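Local coordinates for endolysin (Clostridium phage phiCD27, PDB 3QAY), which probably cleaves the amide bond between N-acetylmuramic acid and L-alanine in the peptidoglycan of Clostridium difficile, as a zinc-dependent amidase, at residues 33-38 / 82-87; 43-48 / 173-178; 110-115 / 140-145; 116-121 / 167-172. One frame throughout, in Å; residues are numbered along the deposited sequence.

Interaction 1 (33-38 / 82-87). With ZN (zinc ion), chain E.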
loop_
_atom_site.group_PDB
_atom_site.type_symbol
_atom_site.label_atom_id
_atom_site.label_comp_id
_atom_site.label_asym_id
_atom_site.label_seq_id
_atom_site.Cartn_x
_atom_site.Cartn_y
_atom_site.Cartn_z
ATOM N N SER A 33 -0.728 -10.392 2.799
ATOM C CA SER A 33 0.513 -10.994 3.302
ATOM C C SER A 33 1.596 -9.964 3.627
ATOM O O SER A 33 2.277 -10.092 4.633
ATOM C CB SER A 33 1.066 -12.018 2.301
ATOM O OG SER A 33 0.262 -13.181 2.279
ATOM N N LEU A 34 1.760 -8.960 2.769
ATOM C CA LEU A 34 2.757 -7.896 2.982
ATOM C C LEU A 34 2.477 -7.002 4.203
ATOM O O LEU A 34 3.396 -6.621 4.927
ATOM C CB LEU A 34 2.837 -7.005 1.739
ATOM C CG LEU A 34 3.814 -5.821 1.812
ATOM C CD1 LEU A 34 5.224 -6.324 2.068
ATOM C CD2 LEU A 34 3.743 -4.993 0.524
ATOM N N ALA A 35 1.210 -6.650 4.404
ATOM C CA ALA A 35 0.825 -5.659 5.421
ATOM C C ALA A 35 1.436 -5.913 6.810
ATOM O O ALA A 35 2.035 -5.006 7.382
ATOM C CB ALA A 35 -0.705 -5.545 5.511
ATOM N N PRO A 36 1.289 -7.140 7.354
ATOM C CA PRO A 36 1.875 -7.461 8.664
ATOM C C PRO A 36 3.404 -7.462 8.695
ATOM O O PRO A 36 3.992 -7.127 9.717
ATOM C CB PRO A 36 1.329 -8.855 8.967
ATOM C CG PRO A 36 0.895 -9.398 7.677
ATOM C CD PRO A 36 0.457 -8.247 6.854
ATOM N N VAL A 37 4.040 -7.821 7.586
ATOM C CA VAL A 37 5.497 -7.736 7.476
ATOM C C VAL A 37 5.942 -6.263 7.466
ATOM O O VAL A 37 6.924 -5.895 8.132
ATOM C CB VAL A 37 6.003 -8.454 6.214
ATOM C CG1 VAL A 37 7.516 -8.274 6.051
ATOM C CG2 VAL A 37 5.639 -9.937 6.268
ATOM N N LEU A 38 5.215 -5.429 6.725
ATOM C CA LEU A 38 5.488 -3.984 6.679
ATOM C C LEU A 38 5.335 -3.346 8.060
ATOM O O LEU A 38 6.172 -2.548 8.471
ATOM C CB LEU A 38 4.557 -3.283 5.679
ATOM C CG LEU A 38 4.724 -1.773 5.467
ATOM C CD1 LEU A 38 6.163 -1.428 5.065
ATOM C CD2 LEU A 38 3.738 -1.237 4.431
ATOM N N ILE A 82 -0.991 4.480 5.075
ATOM C CA ILE A 82 -0.473 3.851 3.869
ATOM C C ILE A 82 -1.501 2.822 3.426
ATOM O O ILE A 82 -1.903 1.979 4.231
ATOM C CB ILE A 82 0.864 3.112 4.130
ATOM C CG1 ILE A 82 1.963 4.090 4.542
ATOM C CG2 ILE A 82 1.298 2.324 2.891
ATOM C CD1 ILE A 82 3.129 3.420 5.237
ATOM N N GLU A 83 -1.949 2.898 2.176
ATOM C CA GLU A 83 -2.773 1.824 1.616
ATOM C C GLU A 83 -1.990 1.073 0.552
ATOM O O GLU A 83 -1.422 1.672 -0.355
ATOM C CB GLU A 83 -4.092 2.323 1.035
ATOM C CG GLU A 83 -5.008 1.165 0.600
ATOM C CD GLU A 83 -6.449 1.582 0.433
ATOM O OE1 GLU A 83 -6.835 1.888 -0.713
ATOM O OE2 GLU A 83 -7.192 1.621 1.445
ATOM N N LEU A 84 -1.993 -0.250 0.680
ATOM C CA LEU A 84 -1.202 -1.125 -0.159
ATOM C C LEU A 84 -2.031 -1.617 -1.326
ATOM O O LEU A 84 -3.122 -2.193 -1.142
ATOM C CB LEU A 84 -0.697 -2.321 0.658
ATOM C CG LEU A 84 0.243 -1.987 1.819
ATOM C CD1 LEU A 84 0.652 -3.255 2.557
ATOM C CD2 LEU A 84 1.462 -1.244 1.303
ATOM N N HIS A 85 -1.501 -1.376 -2.522
ATOM C CA HIS A 85 -2.052 -1.880 -3.767
ATOM C C HIS A 85 -0.960 -2.512 -4.623
ATOM O O HIS A 85 0.237 -2.376 -4.351
ATOM C CB HIS A 85 -2.701 -0.743 -4.563
ATOM C CG HIS A 85 -3.998 -0.270 -3.987
ATOM N ND1 HIS A 85 -5.221 -0.668 -4.480
ATOM C CD2 HIS A 85 -4.264 0.562 -2.952
ATOM C CE1 HIS A 85 -6.184 -0.097 -3.779
ATOM N NE2 HIS A 85 -5.631 0.650 -2.841
ATOM N N LEU A 86 -1.408 -3.231 -5.649
ATOM C CA LEU A 86 -0.569 -3.624 -6.762
ATOM C C LEU A 86 -1.243 -3.064 -8.006
ATOM O O LEU A 86 -2.472 -2.899 -8.041
ATOM C CB LEU A 86 -0.434 -5.147 -6.866
ATOM C CG LEU A 86 0.370 -5.899 -5.800
ATOM C CD1 LEU A 86 0.501 -7.375 -6.168
ATOM C CD2 LEU A 86 1.753 -5.297 -5.576
ATOM N N ASN A 87 -0.432 -2.759 -9.010
ATOM C CA ASN A 87 -0.900 -2.137 -10.231
ATOM C C ASN A 87 -1.284 -3.198 -11.247
ATOM O O ASN A 87 -1.065 -4.394 -11.032
ATOM C CB ASN A 87 0.196 -1.222 -10.801
ATOM C CG ASN A 87 -0.339 0.108 -11.309
ATOM O OD1 ASN A 87 -1.426 0.179 -11.890
ATOM N ND2 ASN A 87 0.436 1.175 -11.099
HETATM ZN ZN ZN E . -5.680 -1.784 -6.068
HETATM O O HOH W 1 -7.275 -0.078 -6.730
#

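Interaction 2 (43-48 / 173-178). With PO4 (phosphate ion), chain G.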
loop_
_atom_site.group_PDB
_atom_site.type_symbol
_atom_site.label_atom_id
_atom_site.label_comp_id
_atom_site.label_asym_id
_atom_site.label_seq_id
_atom_site.Cartn_x
_atom_site.Cartn_y
_atom_site.Cartn_z
ATOM N N ARG A 43 7.733 -1.351 13.214
ATOM C CA ARG A 43 7.765 -1.542 14.665
ATOM C C ARG A 43 9.185 -1.717 15.193
ATOM O O ARG A 43 9.522 -1.211 16.269
ATOM C CB ARG A 43 6.890 -2.730 15.068
ATOM C CG ARG A 43 5.403 -2.474 14.913
ATOM C CD ARG A 43 4.582 -3.691 15.300
ATOM N NE ARG A 43 3.157 -3.477 15.032
ATOM C CZ ARG A 43 2.364 -4.295 14.339
ATOM N NH1 ARG A 43 2.812 -5.439 13.836
ATOM N NH2 ARG A 43 1.086 -3.970 14.164
ATOM N N LYS A 44 10.019 -2.415 14.425
ATOM C CA LYS A 44 11.434 -2.589 14.756
ATOM C C LYS A 44 12.149 -1.245 14.943
ATOM O O LYS A 44 13.076 -1.135 15.748
ATOM C CB LYS A 44 12.139 -3.414 13.672
ATOM C CG LYS A 44 13.526 -3.920 14.071
ATOM C CD LYS A 44 14.066 -4.936 13.068
ATOM C CE LYS A 44 15.231 -5.741 13.647
ATOM N NZ LYS A 44 15.693 -6.817 12.708
ATOM N N GLU A 45 11.706 -0.226 14.207
ATOM C CA GLU A 45 12.270 1.119 14.323
ATOM C C GLU A 45 11.556 1.977 15.378
ATOM O O GLU A 45 11.833 3.169 15.491
ATOM C CB GLU A 45 12.238 1.824 12.962
ATOM C CG GLU A 45 12.821 1.011 11.820
ATOM C CD GLU A 45 14.227 0.516 12.099
ATOM O OE1 GLU A 45 15.098 1.349 12.421
ATOM O OE2 GLU A 45 14.456 -0.709 11.985
ATOM N N GLY A 46 10.636 1.377 16.132
ATOM C CA GLY A 46 10.021 2.025 17.295
ATOM C C GLY A 46 8.671 2.681 17.059
ATOM O O GLY A 46 8.130 3.327 17.957
ATOM N N HIS A 47 8.113 2.517 15.861
ATOM C CA HIS A 47 6.822 3.131 15.538
ATOM C C HIS A 47 5.676 2.188 15.891
ATOM O O HIS A 47 5.861 0.974 16.009
ATOM C CB HIS A 47 6.781 3.531 14.060
ATOM C CG HIS A 47 7.955 4.360 13.645
ATOM N ND1 HIS A 47 8.004 5.724 13.829
ATOM C CD2 HIS A 47 9.144 4.012 13.101
ATOM C CE1 HIS A 47 9.165 6.186 13.400
ATOM N NE2 HIS A 47 9.877 5.165 12.956
ATOM N N LYS A 48 4.495 2.758 16.097
ATOM C CA LYS A 48 3.315 1.966 16.377
ATOM C C LYS A 48 2.490 1.866 15.102
ATOM O O LYS A 48 2.334 2.852 14.375
ATOM C CB LYS A 48 2.491 2.571 17.510
ATOM C CG LYS A 48 2.998 2.199 18.901
ATOM C CD LYS A 48 2.105 2.789 19.998
ATOM C CE LYS A 48 0.736 2.099 20.103
ATOM N NZ LYS A 48 0.825 0.678 20.547
ATOM N N GLY A 173 12.097 4.521 2.900
ATOM C CA GLY A 173 11.524 5.671 2.214
ATOM C C GLY A 173 10.704 6.557 3.128
ATOM O O GLY A 173 10.936 7.756 3.200
ATOM N N VAL A 174 9.741 5.970 3.828
ATOM C CA VAL A 174 8.872 6.744 4.728
ATOM C C VAL A 174 9.693 7.418 5.832
ATOM O O VAL A 174 9.527 8.610 6.103
ATOM C CB VAL A 174 7.761 5.859 5.331
ATOM C CG1 VAL A 174 7.028 6.580 6.453
ATOM C CG2 VAL A 174 6.783 5.425 4.236
ATOM N N LEU A 175 10.607 6.663 6.430
ATOM C CA LEU A 175 11.379 7.152 7.566
ATOM C C LEU A 175 12.577 8.019 7.169
ATOM O O LEU A 175 13.173 8.677 8.028
ATOM C CB LEU A 175 11.843 5.978 8.432
ATOM C CG LEU A 175 10.730 5.136 9.063
ATOM C CD1 LEU A 175 11.338 4.023 9.911
ATOM C CD2 LEU A 175 9.771 5.999 9.894
ATOM N N ASN A 176 12.920 8.029 5.881
ATOM C CA ASN A 176 14.061 8.807 5.368
ATOM C C ASN A 176 15.362 8.442 6.070
ATOM O O ASN A 176 16.099 9.305 6.539
ATOM C CB ASN A 176 13.803 10.321 5.462
ATOM C CG ASN A 176 14.759 11.146 4.586
ATOM O OD1 ASN A 176 15.535 10.604 3.802
ATOM N ND2 ASN A 176 14.695 12.463 4.723
ATOM N N LYS A 177 15.633 7.150 6.144
ATOM C CA LYS A 177 16.894 6.665 6.676
ATOM C C LYS A 177 17.175 5.282 6.131
ATOM O O LYS A 177 16.305 4.654 5.527
ATOM C CB LYS A 177 16.881 6.648 8.209
ATOM C CG LYS A 177 15.813 5.766 8.840
ATOM C CD LYS A 177 15.991 5.692 10.353
ATOM C CE LYS A 177 15.249 4.498 10.945
ATOM N NZ LYS A 177 15.545 4.304 12.391
ATOM N N ASN A 178 18.405 4.825 6.336
ATOM C CA ASN A 178 18.805 3.491 5.937
ATOM C C ASN A 178 18.755 2.581 7.153
ATOM O O ASN A 178 19.270 2.924 8.216
ATOM C CB ASN A 178 20.199 3.521 5.303
ATOM C CG ASN A 178 20.175 4.067 3.885
ATOM O OD1 ASN A 178 19.471 3.545 3.023
ATOM N ND2 ASN A 178 20.930 5.128 3.644
HETATM P P PO4 G . -2.215 -5.131 13.935
HETATM O O1 PO4 G . -3.149 -6.273 13.631
HETATM O O2 PO4 G . -1.050 -5.205 12.979
HETATM O O3 PO4 G . -2.948 -3.819 13.808
HETATM O O4 PO4 G . -1.710 -5.235 15.355
HETATM O O HOH W 2 13.887 4.499 14.964
#

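Interaction 3 (110-115 / 140-145)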
loop_
_atom_site.group_PDB
_atom_site.type_symbol
_atom_site.label_atom_id
_atom_site.label_comp_id
_atom_site.label_asym_id
_atom_site.label_seq_id
_atom_site.Cartn_x
_atom_site.Cartn_y
_atom_site.Cartn_z
ATOM N N THR A 110 7.818 10.395 -2.854
ATOM C CA THR A 110 9.054 10.468 -3.645
ATOM C C THR A 110 10.141 9.549 -3.090
ATOM O O THR A 110 10.818 8.846 -3.839
ATOM C CB THR A 110 9.583 11.918 -3.703
ATOM O OG1 THR A 110 8.579 12.771 -4.278
ATOM C CG2 THR A 110 10.856 12.005 -4.537
ATOM N N ARG A 111 10.292 9.545 -1.771
ATOM C CA ARG A 111 11.293 8.706 -1.131
ATOM C C ARG A 111 10.952 7.219 -1.267
ATOM O O ARG A 111 11.828 6.414 -1.565
ATOM C CB ARG A 111 11.471 9.098 0.337
ATOM C CG ARG A 111 12.073 10.492 0.535
ATOM C CD ARG A 111 12.551 10.696 1.974
ATOM N NE ARG A 111 11.496 10.398 2.951
ATOM C CZ ARG A 111 10.715 11.299 3.551
ATOM N NH1 ARG A 111 10.847 12.603 3.309
ATOM N NH2 ARG A 111 9.796 10.890 4.419
ATOM N N ILE A 112 9.686 6.860 -1.071
ATOM C CA ILE A 112 9.241 5.479 -1.290
ATOM C C ILE A 112 9.541 5.052 -2.728
ATOM O O ILE A 112 10.107 3.983 -2.969
ATOM C CB ILE A 112 7.738 5.310 -1.029
ATOM C CG1 ILE A 112 7.422 5.485 0.456
ATOM C CG2 ILE A 112 7.272 3.938 -1.491
ATOM C CD1 ILE A 112 5.968 5.707 0.737
ATOM N N CYS A 113 9.167 5.905 -3.677
ATOM C CA CYS A 113 9.415 5.650 -5.090
ATOM C C CYS A 113 10.894 5.450 -5.413
ATOM O O CYS A 113 11.247 4.534 -6.156
ATOM C CB CYS A 113 8.847 6.784 -5.936
ATOM S SG CYS A 113 7.090 6.603 -6.213
ATOM N N ASP A 114 11.750 6.302 -4.855
ATOM C CA ASP A 114 13.189 6.172 -5.076
ATOM C C ASP A 114 13.720 4.853 -4.527
ATOM O O ASP A 114 14.546 4.204 -5.171
ATOM C CB ASP A 114 13.954 7.346 -4.463
ATOM C CG ASP A 114 13.901 8.591 -5.323
ATOM O OD1 ASP A 114 13.632 8.483 -6.537
ATOM O OD2 ASP A 114 14.143 9.688 -4.779
ATOM N N LYS A 115 13.242 4.457 -3.347
ATOM C CA LYS A 115 13.676 3.203 -2.731
ATOM C C LYS A 115 13.216 1.984 -3.527
ATOM O O LYS A 115 14.024 1.136 -3.894
ATOM C CB LYS A 115 13.213 3.126 -1.268
ATOM C CG LYS A 115 14.101 3.921 -0.315
ATOM C CD LYS A 115 15.494 3.308 -0.220
ATOM C CE LYS A 115 16.428 4.141 0.623
ATOM N NZ LYS A 115 17.711 3.431 0.872
ATOM N N THR A 140 -2.103 12.619 6.861
ATOM C CA THR A 140 -1.371 12.488 5.606
ATOM C C THR A 140 -1.466 11.042 5.141
ATOM O O THR A 140 -1.309 10.116 5.947
ATOM C CB THR A 140 0.104 12.870 5.782
ATOM O OG1 THR A 140 0.181 14.203 6.294
ATOM C CG2 THR A 140 0.847 12.792 4.454
ATOM N N ALA A 141 -1.755 10.845 3.856
ATOM C CA ALA A 141 -1.923 9.501 3.312
ATOM C C ALA A 141 -1.163 9.316 2.008
ATOM O O ALA A 141 -0.987 10.267 1.242
ATOM C CB ALA A 141 -3.388 9.197 3.103
ATOM N N VAL A 142 -0.704 8.085 1.780
ATOM C CA VAL A 142 -0.167 7.684 0.489
ATOM C C VAL A 142 -0.729 6.325 0.089
ATOM O O VAL A 142 -1.009 5.479 0.932
ATOM C CB VAL A 142 1.382 7.660 0.467
ATOM C CG1 VAL A 142 1.920 9.056 0.678
ATOM C CG2 VAL A 142 1.936 6.708 1.506
ATOM N N LEU A 143 -0.926 6.146 -1.209
ATOM C CA LEU A 143 -1.378 4.881 -1.740
ATOM C C LEU A 143 -0.211 4.304 -2.510
ATOM O O LEU A 143 0.243 4.897 -3.490
ATOM C CB LEU A 143 -2.590 5.096 -2.635
ATOM C CG LEU A 143 -3.305 3.862 -3.183
ATOM C CD1 LEU A 143 -4.661 4.255 -3.741
ATOM C CD2 LEU A 143 -2.479 3.152 -4.250
ATOM N N ILE A 144 0.289 3.160 -2.058
ATOM C CA ILE A 144 1.448 2.541 -2.692
ATOM C C ILE A 144 1.014 1.451 -3.668
ATOM O O ILE A 144 0.311 0.495 -3.294
ATOM C CB ILE A 144 2.436 1.953 -1.659
ATOM C CG1 ILE A 144 2.812 3.005 -0.614
ATOM C CG2 ILE A 144 3.695 1.445 -2.366
ATOM C CD1 ILE A 144 3.708 2.475 0.502
ATOM N N GLU A 145 1.418 1.627 -4.928
ATOM C CA GLU A 145 1.297 0.598 -5.946
ATOM C C GLU A 145 2.699 0.006 -6.124
ATOM O O GLU A 145 3.483 0.482 -6.952
ATOM C CB GLU A 145 0.788 1.208 -7.258
ATOM C CG GLU A 145 -0.558 1.937 -7.127
ATOM C CD GLU A 145 -1.734 1.173 -7.719
ATOM O OE1 GLU A 145 -1.520 0.156 -8.407
ATOM O OE2 GLU A 145 -2.883 1.609 -7.512
#

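Interaction 4 (116-121 / 167-172). With PO4 (phosphate ion), chain H.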
loop_
_atom_site.group_PDB
_atom_site.type_symbol
_atom_site.label_atom_id
_atom_site.label_comp_id
_atom_site.label_asym_id
_atom_site.label_seq_id
_atom_site.Cartn_x
_atom_site.Cartn_y
_atom_site.Cartn_z
ATOM N N LEU A 116 11.922 1.905 -3.812
ATOM C CA LEU A 116 11.416 0.855 -4.693
ATOM C C LEU A 116 12.125 0.905 -6.052
ATOM O O LEU A 116 12.386 -0.135 -6.646
ATOM C CB LEU A 116 9.894 0.967 -4.865
ATOM C CG LEU A 116 9.079 0.578 -3.623
ATOM C CD1 LEU A 116 7.622 1.007 -3.762
ATOM C CD2 LEU A 116 9.159 -0.915 -3.358
ATOM N N GLY A 117 12.454 2.117 -6.508
ATOM C CA GLY A 117 13.155 2.346 -7.771
ATOM C C GLY A 117 14.515 1.679 -7.895
ATOM O O GLY A 117 15.043 1.534 -8.997
ATOM N N THR A 118 15.083 1.276 -6.764
ATOM C CA THR A 118 16.333 0.529 -6.740
ATOM C C THR A 118 16.189 -0.894 -7.308
ATOM O O THR A 118 17.186 -1.520 -7.691
ATOM C CB THR A 118 16.866 0.445 -5.298
ATOM O OG1 THR A 118 18.277 0.196 -5.318
ATOM C CG2 THR A 118 16.151 -0.652 -4.529
ATOM N N VAL A 119 14.953 -1.395 -7.348
ATOM C CA VAL A 119 14.645 -2.744 -7.835
ATOM C C VAL A 119 13.655 -2.739 -9.010
ATOM O O VAL A 119 13.841 -3.460 -9.990
ATOM C CB VAL A 119 14.059 -3.599 -6.699
ATOM C CG1 VAL A 119 13.639 -4.966 -7.210
ATOM C CG2 VAL A 119 15.082 -3.717 -5.563
ATOM N N PHE A 120 12.610 -1.927 -8.894
ATOM C CA PHE A 120 11.595 -1.785 -9.931
ATOM C C PHE A 120 11.817 -0.515 -10.752
ATOM O O PHE A 120 12.639 0.337 -10.400
ATOM C CB PHE A 120 10.207 -1.709 -9.285
ATOM C CG PHE A 120 9.873 -2.891 -8.431
ATOM C CD1 PHE A 120 9.350 -4.041 -8.997
ATOM C CD2 PHE A 120 10.085 -2.856 -7.058
ATOM C CE1 PHE A 120 9.051 -5.141 -8.214
ATOM C CE2 PHE A 120 9.785 -3.954 -6.266
ATOM C CZ PHE A 120 9.266 -5.099 -6.842
ATOM N N LYS A 121 11.069 -0.383 -11.842
ATOM C CA LYS A 121 11.022 0.879 -12.575
ATOM C C LYS A 121 10.373 1.943 -11.689
ATOM O O LYS A 121 9.281 1.723 -11.167
ATOM C CB LYS A 121 10.210 0.717 -13.858
ATOM C CG LYS A 121 10.000 2.008 -14.642
ATOM C CD LYS A 121 9.020 1.789 -15.777
ATOM C CE LYS A 121 8.959 2.986 -16.697
ATOM N NZ LYS A 121 10.136 3.047 -17.614
ATOM N N ALA A 167 9.138 -4.493 2.172
ATOM C CA ALA A 167 8.861 -3.729 3.387
ATOM C C ALA A 167 10.011 -2.781 3.733
ATOM O O ALA A 167 9.792 -1.598 3.994
ATOM C CB ALA A 167 8.583 -4.670 4.555
ATOM N N LYS A 168 11.232 -3.302 3.714
ATOM C CA LYS A 168 12.402 -2.504 4.081
ATOM C C LYS A 168 12.531 -1.263 3.202
ATOM O O LYS A 168 12.864 -0.188 3.699
ATOM C CB LYS A 168 13.677 -3.345 4.011
ATOM C CG LYS A 168 14.935 -2.649 4.544
ATOM C CD LYS A 168 16.148 -3.595 4.524
ATOM C CE LYS A 168 17.431 -2.896 5.009
ATOM N NZ LYS A 168 18.644 -3.345 4.250
ATOM N N LEU A 169 12.255 -1.407 1.906
ATOM C CA LEU A 169 12.373 -0.283 0.967
ATOM C C LEU A 169 11.318 0.788 1.249
ATOM O O LEU A 169 11.613 1.985 1.234
ATOM C CB LEU A 169 12.273 -0.770 -0.484
ATOM C CG LEU A 169 13.459 -1.595 -1.004
ATOM C CD1 LEU A 169 13.196 -2.096 -2.427
ATOM C CD2 LEU A 169 14.740 -0.771 -0.957
ATOM N N ILE A 170 10.100 0.346 1.535
ATOM C CA ILE A 170 9.009 1.252 1.878
ATOM C C ILE A 170 9.288 1.977 3.184
ATOM O O ILE A 170 9.071 3.179 3.286
ATOM C CB ILE A 170 7.674 0.505 2.032
ATOM C CG1 ILE A 170 7.208 -0.044 0.678
ATOM C CG2 ILE A 170 6.623 1.432 2.645
ATOM C CD1 ILE A 170 5.958 -0.912 0.741
ATOM N N VAL A 171 9.761 1.238 4.182
ATOM C CA VAL A 171 10.052 1.811 5.494
ATOM C C VAL A 171 11.222 2.804 5.425
ATOM O O VAL A 171 11.142 3.909 5.972
ATOM C CB VAL A 171 10.342 0.708 6.529
ATOM C CG1 VAL A 171 10.757 1.315 7.871
ATOM C CG2 VAL A 171 9.118 -0.184 6.699
ATOM N N GLU A 172 12.298 2.425 4.741
ATOM C CA GLU A 172 13.430 3.338 4.545
ATOM C C GLU A 172 12.973 4.642 3.896
ATOM O O GLU A 172 13.400 5.731 4.300
ATOM C CB GLU A 172 14.532 2.689 3.706
ATOM C CG GLU A 172 15.339 1.648 4.461
ATOM C CD GLU A 172 16.559 1.160 3.693
ATOM O OE1 GLU A 172 16.600 1.303 2.451
ATOM O OE2 GLU A 172 17.478 0.625 4.343
HETATM P P PO4 H . 13.512 4.080 -16.275
HETATM O O1 PO4 H . 12.830 2.769 -16.595
HETATM O O2 PO4 H . 14.376 4.502 -17.449
HETATM O O3 PO4 H . 12.505 5.164 -15.977
HETATM O O4 PO4 H . 14.398 3.874 -15.069
#

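Interaction 1 (33-38 / 82-87)
The strand that carries the zinc ligand His85 packs against helix 27-44 of the amidase alpha/beta fold through one side chain, Leu84, which meets Leu34, Ala35 and Leu38. The helix runs against the strand at an oblique angle, 141° between their N-to-C directions, with 9.7 Å between the axes of the two short segments. The CD1 methyl of Leu84 lies over the helix backbone at Ala35, 3.7 Å from Ala35 CA. The Leu34 and Leu84 side chains cross at about a right angle, with Leu34 CD2 4.1 Å from Leu84 CD1. The other branch of Leu84 goes to the next helical turn, where Leu84 CD2 is 3.9 Å from Leu38 CD2. Ile6 on strand 3-8 adds to the same apolar layer.

Glu83 and His85, flanking Leu84, serve the other face of the strand. His85 ND1 binds the zinc ion at 2.0 Å, with His10, Glu27 and a water at 2.4 Å from the metal also in the site. At the far edge of the ring, His85 NE2 donates in its own ring plane to Glu83 OE1 at 2.7 Å, on the anti side of the carboxylate, 26° out of the carboxylate plane. Glu83 OE2 is tied in turn to Lys69 and Thr7. The strand thus has an oily back and a polar front, where zinc at ND1 and second-shell Glu83 at NE2 together fix the rotation of the imidazole.

Interaction 2 (43-48 / 173-178)
The imidazole of His47 meets the methyl groups of Leu175 obliquely: Leu175 CD2 comes within 3.2 Å of His47 NE2, a tight approach, and CD1 of the same leucine follows at 3.6 Å from that nitrogen. The two side chains reach each other from opposite directions. The second flat group, the Arg43 guanidinium, has a phosphate ion at its edge, near its plane: Arg43 NH2 donates to phosphate O2 at 2.7 Å, at an N-H...O angle of 158°. This ion, probably from the crystallisation liquor, also takes the N-H of Val51. Within the protein, Arg43 NH1 forms a salt bridge with Asp40 and Arg43 NH2 bonds to the backbone O of Val49.

Glu45 bends at chi2 (-54°), laying its CG against Leu175 CD1 at 3.9 Å while its carboxylate swings out to Lys177. There Lys177 NZ forms a salt bridge with Glu45 OE1 at 3.0 Å; OE1 accepts through its anti lone pair, the one away from the other oxygen. Lys177 N, bonded to Glu172 O, completes the Schellman motif that ends helix 152-175, with Asn176, at positive phi, as its C-prime residue.

Two helix ends therefore meet with a buried side, where a leucine touches an imidazole, and a charged outer side. His47 ND1, hydrogen-bonded to the backbone N of Met2, probably accepts there, consistent with a neutral ring.

Interaction 3 (110-115 / 140-145)
Ile112 gives up more surface here than either of its partners, Ile144 and Val142, and its CD1 methyl does the touching. It projects from helix 103-116 toward strand 140-148, the helix packing on a central strand of the mixed sheet. The nearest CA atoms, Ile112 CA and Ile144 CA, are 8.4 Å apart, so side chains alone bridge the gap. Ile112 spans it by extending its longer branch: CG1 stands anti to the carbonyl carbon (chi1 -68°) and CD1 then continues outward with chi2 at 164°.

Ile144 answers with its own CD1, 4.0 Å from Ile112 CD1, and the two side chains cross at about a right angle. Val142 adds its CG2 at 4.2 Å from Ile112 CD1. One methyl of the helix is thereby placed against Val142 and Ile144, two residues apart on the same face of the strand. Val98 of the adjacent strand 96-100 touches both Ile112 and Val142, while helix 152-175 brings Val174 against Ile112 and Ile170 against Ile144. Between the two strand residues, Leu143 faces the other side of the sheet, toward His85 and Leu99.

No hydrogen bond or charge pair crosses between the segments. The polar ends of two side chains of the helix segment work elsewhere: Arg111 donates to the backbone O of Gly173 and of Val174, and Lys115 forms a salt bridge with Glu172. All three touching residues are buried, so the attraction rests on dispersion and the exclusion of water, with no directional bond between the segments.

Interaction 4 (116-121 / 167-172)
Leu169 is the centre of this contact, met by Leu116, Thr118 and Val119 of the chain leaving helix 103-116. The close part lies at its two methyl groups. Leu169 CD1 comes to 4.1 Å from the backbone CA of Leu116 and to 4.0 Å from Val119 CG2, while Leu169 CD2 is 3.8 Å from Thr118 CG2. Val119 and Thr118 each cross the leucine at about a right angle. Leu116 also brings its CD2 near the root of the leucine, 4.2 Å from Leu169 CB. Backbones come near as well, with 5.9 Å between Leu116 CA and Leu169 CA. Leu116 O accepts from both Val119 N and Phe120 N, holding the turn.

The solvent side is at Thr118, exposed although its CG2 methyl reaches Leu169. Its chi1 of -158° puts OG1 anti to the backbone N and turns that methyl inward. Farther along, Lys121 is exposed and has no part in the packing; its chain bends at chi4, and Lys121 NZ donates to O1 of a phosphate ion at 2.9 Å, an ion probably from the crystallisation liquor. Phe120 turns back inside, one face of its ring carrying Val119 CG1 near the rim.

Phe120 touches Ser96 at the start of strand 96-100 and Asp154, Lys157 and Ile166 of helix 152-175. On that same helix, Ile170 and Val171 face Leu38 of helix 27-44, so helix 152-175 lies between helix 27-44 and the turn that leads from helix 103-116 into strand 122-127.

How the interactions relate
From the N terminus, helix 27-44 opens two contacts: 33-38 starts interaction 1 and 43-48 starts interaction 2. Interaction 1 closes first, at 82-87, so it crosses interaction 2, which stays open until 173-178 near the C terminus. Inside that long loop lie interactions 3 and 4. Segments 110-115 and 116-121 adjoin, and their partners 140-145 and 167-172 come in the same order, so these two cross each other. Interactions 1 and 3 are joined by backbone hydrogen bonds from Glu83 and His85 to Ile144, strands 80-87 and 140-148 being neighbours in the sheet. Helix 152-175 unites interactions 2 and 4, and it also packs on helix 27-44.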